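Putative primosome component (Streptococcus pyogenes serotype M3, PDB 2QGZ) probably acts as a helicase loader of the primosome, a P-loop ATPase of the IstB-like family that would help bring the replicative helicase onto DNA. Local coordinates at residues I109-V112 and Y118-I121; V236-L241 and M282-Y287. One frame throughout, in Å; residues are numbered along the deposited sequence.

Contact 1. Residues I109-V112 and Y118-I121; sequences IQLV and YRHI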
loop_
_atom_site.group_PDB
_atom_site.type_symbol
_atom_site.label_atom_id
_atom_site.label_comp_id
_atom_site.label_asym_id
_atom_site.label_seq_id
_atom_site.Cartn_x
_atom_site.Cartn_y
_atom_site.Cartn_z
ATOM N N ILE A 109 -12.118 -2.377 5.422
ATOM C CA ILE A 109 -10.823 -1.717 5.299
ATOM C C ILE A 109 -10.122 -1.563 6.642
ATOM O O ILE A 109 -10.409 -0.637 7.404
ATOM C CB ILE A 109 -10.981 -0.317 4.662
ATOM C CG1 ILE A 109 -11.604 -0.446 3.275
ATOM C CG2 ILE A 109 -9.641 0.371 4.565
ATOM C CD1 ILE A 109 -11.887 0.885 2.618
ATOM N N GLN A 110 -9.191 -2.467 6.928
ATOM C CA GLN A 110 -8.452 -2.420 8.183
ATOM C C GLN A 110 -7.360 -1.355 8.151
ATOM O O GLN A 110 -6.642 -1.212 7.161
ATOM C CB GLN A 110 -7.839 -3.792 8.485
ATOM C CG GLN A 110 -8.841 -4.849 8.948
ATOM C CD GLN A 110 -9.906 -5.167 7.903
ATOM O OE1 GLN A 110 -11.103 -4.948 8.127
ATOM N NE2 GLN A 110 -9.475 -5.687 6.753
ATOM N N LEU A 111 -7.247 -0.602 9.241
ATOM C CA LEU A 111 -6.242 0.445 9.348
ATOM C C LEU A 111 -5.269 0.110 10.464
ATOM O O LEU A 111 -5.648 -0.473 11.479
ATOM C CB LEU A 111 -6.886 1.790 9.665
ATOM C CG LEU A 111 -7.948 2.386 8.744
ATOM C CD1 LEU A 111 -8.421 3.694 9.351
ATOM C CD2 LEU A 111 -7.380 2.617 7.355
ATOM N N VAL A 112 -4.009 0.478 10.269
ATOM C CA VAL A 112 -2.976 0.244 11.258
ATOM C C VAL A 112 -2.152 1.513 11.363
ATOM O O VAL A 112 -1.336 1.814 10.488
ATOM C CB VAL A 112 -2.051 -0.933 10.865
ATOM C CG1 VAL A 112 -0.876 -1.024 11.842
ATOM C CG2 VAL A 112 -2.838 -2.244 10.871
ATOM N N TYR A 118 -8.953 7.573 6.325
ATOM C CA TYR A 118 -8.455 6.699 5.255
ATOM C C TYR A 118 -9.383 5.547 4.933
ATOM O O TYR A 118 -9.117 4.767 4.026
ATOM C CB TYR A 118 -7.090 6.111 5.612
ATOM C CG TYR A 118 -5.932 7.021 5.327
ATOM C CD1 TYR A 118 -5.525 7.976 6.253
ATOM C CD2 TYR A 118 -5.238 6.933 4.121
ATOM C CE1 TYR A 118 -4.453 8.821 5.986
ATOM C CE2 TYR A 118 -4.171 7.768 3.847
ATOM C CZ TYR A 118 -3.784 8.711 4.782
ATOM O OH TYR A 118 -2.738 9.563 4.498
ATOM N N ARG A 119 -10.467 5.441 5.682
ATOM C CA ARG A 119 -11.435 4.371 5.498
ATOM C C ARG A 119 -12.661 4.929 4.773
ATOM O O ARG A 119 -13.583 4.194 4.420
ATOM C CB ARG A 119 -11.805 3.813 6.879
ATOM C CG ARG A 119 -12.741 2.617 6.899
ATOM C CD ARG A 119 -12.472 1.749 8.138
ATOM N NE ARG A 119 -12.508 2.526 9.369
ATOM C CZ ARG A 119 -11.715 2.303 10.409
ATOM N NH1 ARG A 119 -10.823 1.321 10.364
ATOM N NH2 ARG A 119 -11.798 3.075 11.485
ATOM N N HIS A 120 -12.650 6.240 4.527
ATOM C CA HIS A 120 -13.767 6.897 3.851
ATOM C C HIS A 120 -13.348 7.715 2.627
ATOM O O HIS A 120 -13.877 8.806 2.395
ATOM C CB HIS A 120 -14.515 7.804 4.841
ATOM C CG HIS A 120 -14.955 7.101 6.089
ATOM N ND1 HIS A 120 -15.882 6.079 6.082
ATOM C CD2 HIS A 120 -14.577 7.257 7.380
ATOM C CE1 HIS A 120 -16.055 5.638 7.316
ATOM N NE2 HIS A 120 -15.274 6.336 8.123
ATOM N N ILE A 121 -12.412 7.194 1.839
ATOM C CA ILE A 121 -11.957 7.897 0.642
ATOM C C ILE A 121 -12.476 7.214 -0.615
ATOM O O ILE A 121 -12.215 6.032 -0.835
ATOM C CB ILE A 121 -10.419 7.960 0.585
ATOM C CG1 ILE A 121 -9.897 8.640 1.855
ATOM C CG2 ILE A 121 -9.976 8.739 -0.638
ATOM C CD1 ILE A 121 -8.402 8.765 1.922
#
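Leu-111 carries the guanidinium of Arg-119 on its branched end, at an edge of the parallel sheet of this P-loop NTPase fold: strand 109-112 is outermost, and residues 118-121 follow it on the way to helix 131-146. CD1 of Leu-111 lies over one face of the guanidinium, displaced toward the rim, 3.7 Å from CZ of Arg-119. The other methyl, Leu-111 CD2, meets Tyr-118 CB at 3.9 Å, so one leucine touches two consecutive residues of the 3-10 turn. The Arg-119 chain leaves its backbone with CG opposite the N (chi1 -176°), then bends at chi3 (53°), which takes it past Ile-109 before it folds back over Leu-111. On that path CG of Arg-119 comes to 4.1 Å from Ile-109 CB. Further out, Ser-106 OG bonds to the carbonyl of Arg-119, and the strand pairs with 184-188. The Tyr-118 ring leads away from the strand to helix 165-179, where it meets Tyr-167 edge-to-face and its OH bonds to Ser-166, part of a probable Walker A loop; a phosphate ion lies close by. Ile-109 O faces the guanidinium edge in its plane, and the nearest atom of Arg-119 to it is CD, at 3.2 Å.

Contact 2. Residues V236-L241 and M282-Y287; sequences VLQVIL and MERVRY
Arg-284 reaches from helix 281-288 across to helix 237-247 and takes hold of Gln-238. Its CB starts against Leu-241, with CB of Arg-284 4.1 Å from CB of Leu-241; the CA atoms of these two residues are also the closest pair between the segments. CG stands anti to the carbonyl carbon, and from there the chain is extended as far as NE, which carries it across to Gln-238. CD of Arg-284 lies between Leu-241 CB, at 3.9 Å, and the Gln-238 side-chain oxygen it leads up to. Arg-284 NE then gives a hydrogen bond to Gln-238 OE1 at 2.7 Å, and Arg-284 NH2 gives a second to the same oxygen at 3.0 Å.

The grip is side-on, two nitrogens on one acceptor. OE1 lies in the guanidinium plane, but the amide is turned 54° from that plane, and the two donors reach the oxygen differently. NH2 approaches in the carbonyl plane, whereas NE sits above it. The NE bond is the straighter at hydrogen, 158°, and the NH2 bond is more bent. Gln-238 meets the arginine by bending at chi2, which brings its amide oxygen round to the guanidinium. NH1 is hydrogen-bonded elsewhere, and Arg-280 brings a second positive charge close to NH2, so the glutamine oxygen probably eases some of the local charge.

Beneath this polar bridge the contact turns apolar, where CD2 of Leu-241 packs on CG2 of Val-285 at 4.0 Å. The two helix segments run in roughly the same direction, crossing at 35° with their axes 9.9 Å apart. Val-285 also touches Phe-259 of helix 259-263, while Leu-237 and Ile-240 turn to helix 189-197, and helix 281-288 leads directly into edge strand 289-293.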
loop_
_atom_site.group_PDB
_atom_site.type_symbol
_atom_site.label_atom_id
_atom_site.label_comp_id
_atom_site.label_asym_id
_atom_site.label_seq_id
_atom_site.Cartn_x
_atom_site.Cartn_y
_atom_site.Cartn_z
ATOM N N VAL A 236 11.320 -8.478 9.595
ATOM C CA VAL A 236 9.861 -8.424 9.603
ATOM C C VAL A 236 9.325 -8.121 8.208
ATOM O O VAL A 236 8.519 -8.874 7.666
ATOM C CB VAL A 236 9.344 -7.347 10.573
ATOM C CG1 VAL A 236 7.833 -7.409 10.651
ATOM C CG2 VAL A 236 9.962 -7.547 11.950
ATOM N N LEU A 237 9.783 -7.018 7.628
ATOM C CA LEU A 237 9.343 -6.626 6.296
ATOM C C LEU A 237 9.752 -7.695 5.288
ATOM O O LEU A 237 8.960 -8.109 4.443
ATOM C CB LEU A 237 9.972 -5.285 5.913
ATOM C CG LEU A 237 9.335 -4.388 4.846
ATOM C CD1 LEU A 237 10.321 -4.183 3.717
ATOM C CD2 LEU A 237 8.032 -4.984 4.339
ATOM N N GLN A 238 10.996 -8.149 5.399
ATOM C CA GLN A 238 11.538 -9.155 4.498
ATOM C C GLN A 238 10.701 -10.431 4.516
ATOM O O GLN A 238 10.407 -11.002 3.468
ATOM C CB GLN A 238 12.990 -9.457 4.887
ATOM C CG GLN A 238 13.843 -10.052 3.774
ATOM C CD GLN A 238 13.534 -11.509 3.504
ATOM O OE1 GLN A 238 13.554 -11.960 2.356
ATOM N NE2 GLN A 238 13.252 -12.257 4.564
ATOM N N VAL A 239 10.295 -10.871 5.701
ATOM C CA VAL A 239 9.510 -12.093 5.804
ATOM C C VAL A 239 8.082 -11.899 5.307
ATOM O O VAL A 239 7.536 -12.767 4.630
ATOM C CB VAL A 239 9.481 -12.620 7.255
ATOM C CG1 VAL A 239 8.811 -14.002 7.306
ATOM C CG2 VAL A 239 10.896 -12.720 7.784
ATOM N N ILE A 240 7.479 -10.762 5.647
ATOM C CA ILE A 240 6.127 -10.479 5.202
ATOM C C ILE A 240 6.114 -10.443 3.680
ATOM O O ILE A 240 5.258 -11.051 3.050
ATOM C CB ILE A 240 5.614 -9.117 5.750
ATOM C CG1 ILE A 240 5.253 -9.252 7.232
ATOM C CG2 ILE A 240 4.398 -8.640 4.949
ATOM C CD1 ILE A 240 4.855 -7.937 7.871
ATOM N N LEU A 241 7.065 -9.736 3.088
ATOM C CA LEU A 241 7.112 -9.646 1.638
ATOM C C LEU A 241 7.358 -11.026 1.031
ATOM O O LEU A 241 6.673 -11.430 0.081
ATOM C CB LEU A 241 8.189 -8.644 1.208
ATOM C CG LEU A 241 7.736 -7.222 0.811
ATOM C CD1 LEU A 241 6.466 -6.805 1.537
ATOM C CD2 LEU A 241 8.870 -6.235 1.081
ATOM N N MET A 282 14.702 -5.350 -1.224
ATOM C CA MET A 282 14.426 -4.404 -2.295
ATOM C C MET A 282 14.040 -5.144 -3.581
ATOM O O MET A 282 13.287 -4.624 -4.404
ATOM C CB MET A 282 15.658 -3.521 -2.531
ATOM C CG MET A 282 15.370 -2.190 -3.200
ATOM S SD MET A 282 14.172 -1.181 -2.281
ATOM C CE MET A 282 12.833 -1.135 -3.472
ATOM N N GLU A 283 14.551 -6.360 -3.752
ATOM C CA GLU A 283 14.228 -7.155 -4.938
ATOM C C GLU A 283 12.798 -7.688 -4.827
ATOM O O GLU A 283 12.152 -7.971 -5.832
ATOM C CB GLU A 283 15.218 -8.319 -5.089
ATOM N N ARG A 284 12.309 -7.827 -3.598
ATOM C CA ARG A 284 10.954 -8.308 -3.383
ATOM C C ARG A 284 9.963 -7.180 -3.674
ATOM O O ARG A 284 8.870 -7.418 -4.196
ATOM C CB ARG A 284 10.779 -8.811 -1.949
ATOM C CG ARG A 284 11.613 -10.041 -1.612
ATOM C CD ARG A 284 11.119 -10.679 -0.329
ATOM N NE ARG A 284 11.980 -11.767 0.133
ATOM C CZ ARG A 284 12.065 -12.969 -0.432
ATOM N NH1 ARG A 284 11.339 -13.270 -1.502
ATOM N NH2 ARG A 284 12.872 -13.877 0.093
ATOM N N VAL A 285 10.349 -5.951 -3.338
ATOM C CA VAL A 285 9.495 -4.804 -3.606
ATOM C C VAL A 285 9.325 -4.673 -5.121
ATOM O O VAL A 285 8.203 -4.537 -5.615
ATOM C CB VAL A 285 10.104 -3.496 -3.055
ATOM C CG1 VAL A 285 9.189 -2.328 -3.369
ATOM C CG2 VAL A 285 10.301 -3.603 -1.559
ATOM N N ARG A 286 10.439 -4.730 -5.854
ATOM C CA ARG A 286 10.400 -4.607 -7.308
ATOM C C ARG A 286 9.634 -5.747 -7.945
ATOM O O ARG A 286 9.101 -5.612 -9.041
ATOM C CB ARG A 286 11.810 -4.590 -7.905
ATOM C CG ARG A 286 12.666 -3.390 -7.544
ATOM C CD ARG A 286 13.935 -3.386 -8.388
ATOM N NE ARG A 286 14.782 -2.225 -8.116
ATOM C CZ ARG A 286 15.620 -2.124 -7.084
ATOM N NH1 ARG A 286 15.739 -3.122 -6.213
ATOM N NH2 ARG A 286 16.331 -1.014 -6.915
ATOM N N TYR A 287 9.585 -6.884 -7.273
ATOM C CA TYR A 287 8.873 -8.017 -7.838
ATOM C C TYR A 287 7.364 -7.897 -7.596
ATOM O O TYR A 287 6.562 -8.245 -8.462
ATOM C CB TYR A 287 9.433 -9.323 -7.255
ATOM C CG TYR A 287 8.661 -10.557 -7.652
ATOM C CD1 TYR A 287 7.546 -10.966 -6.924
ATOM C CD2 TYR A 287 9.014 -11.289 -8.778
ATOM C CE1 TYR A 287 6.798 -12.070 -7.312
ATOM C CE2 TYR A 287 8.270 -12.397 -9.180
ATOM C CZ TYR A 287 7.161 -12.779 -8.444
ATOM O OH TYR A 287 6.392 -13.847 -8.856
#

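How the contacts relate
The two contacts sit on opposite sides of the chain's centre, their own centres about 23 Å apart, and share no helix or strand. Contact 1 is local, a strand meeting the turn a few residues further on, and is partly buried beside one outermost strand of the sheet. Contact 2 is more buried and joins two helices distant in sequence, the second of which runs into the outermost strand at the other edge. Each centres on an arginine, through an apolar face contact in contact 1 and a polar edge contact in contact 2. Contact 1 adjoins the probable phosphate-binding loop, through Tyr-118.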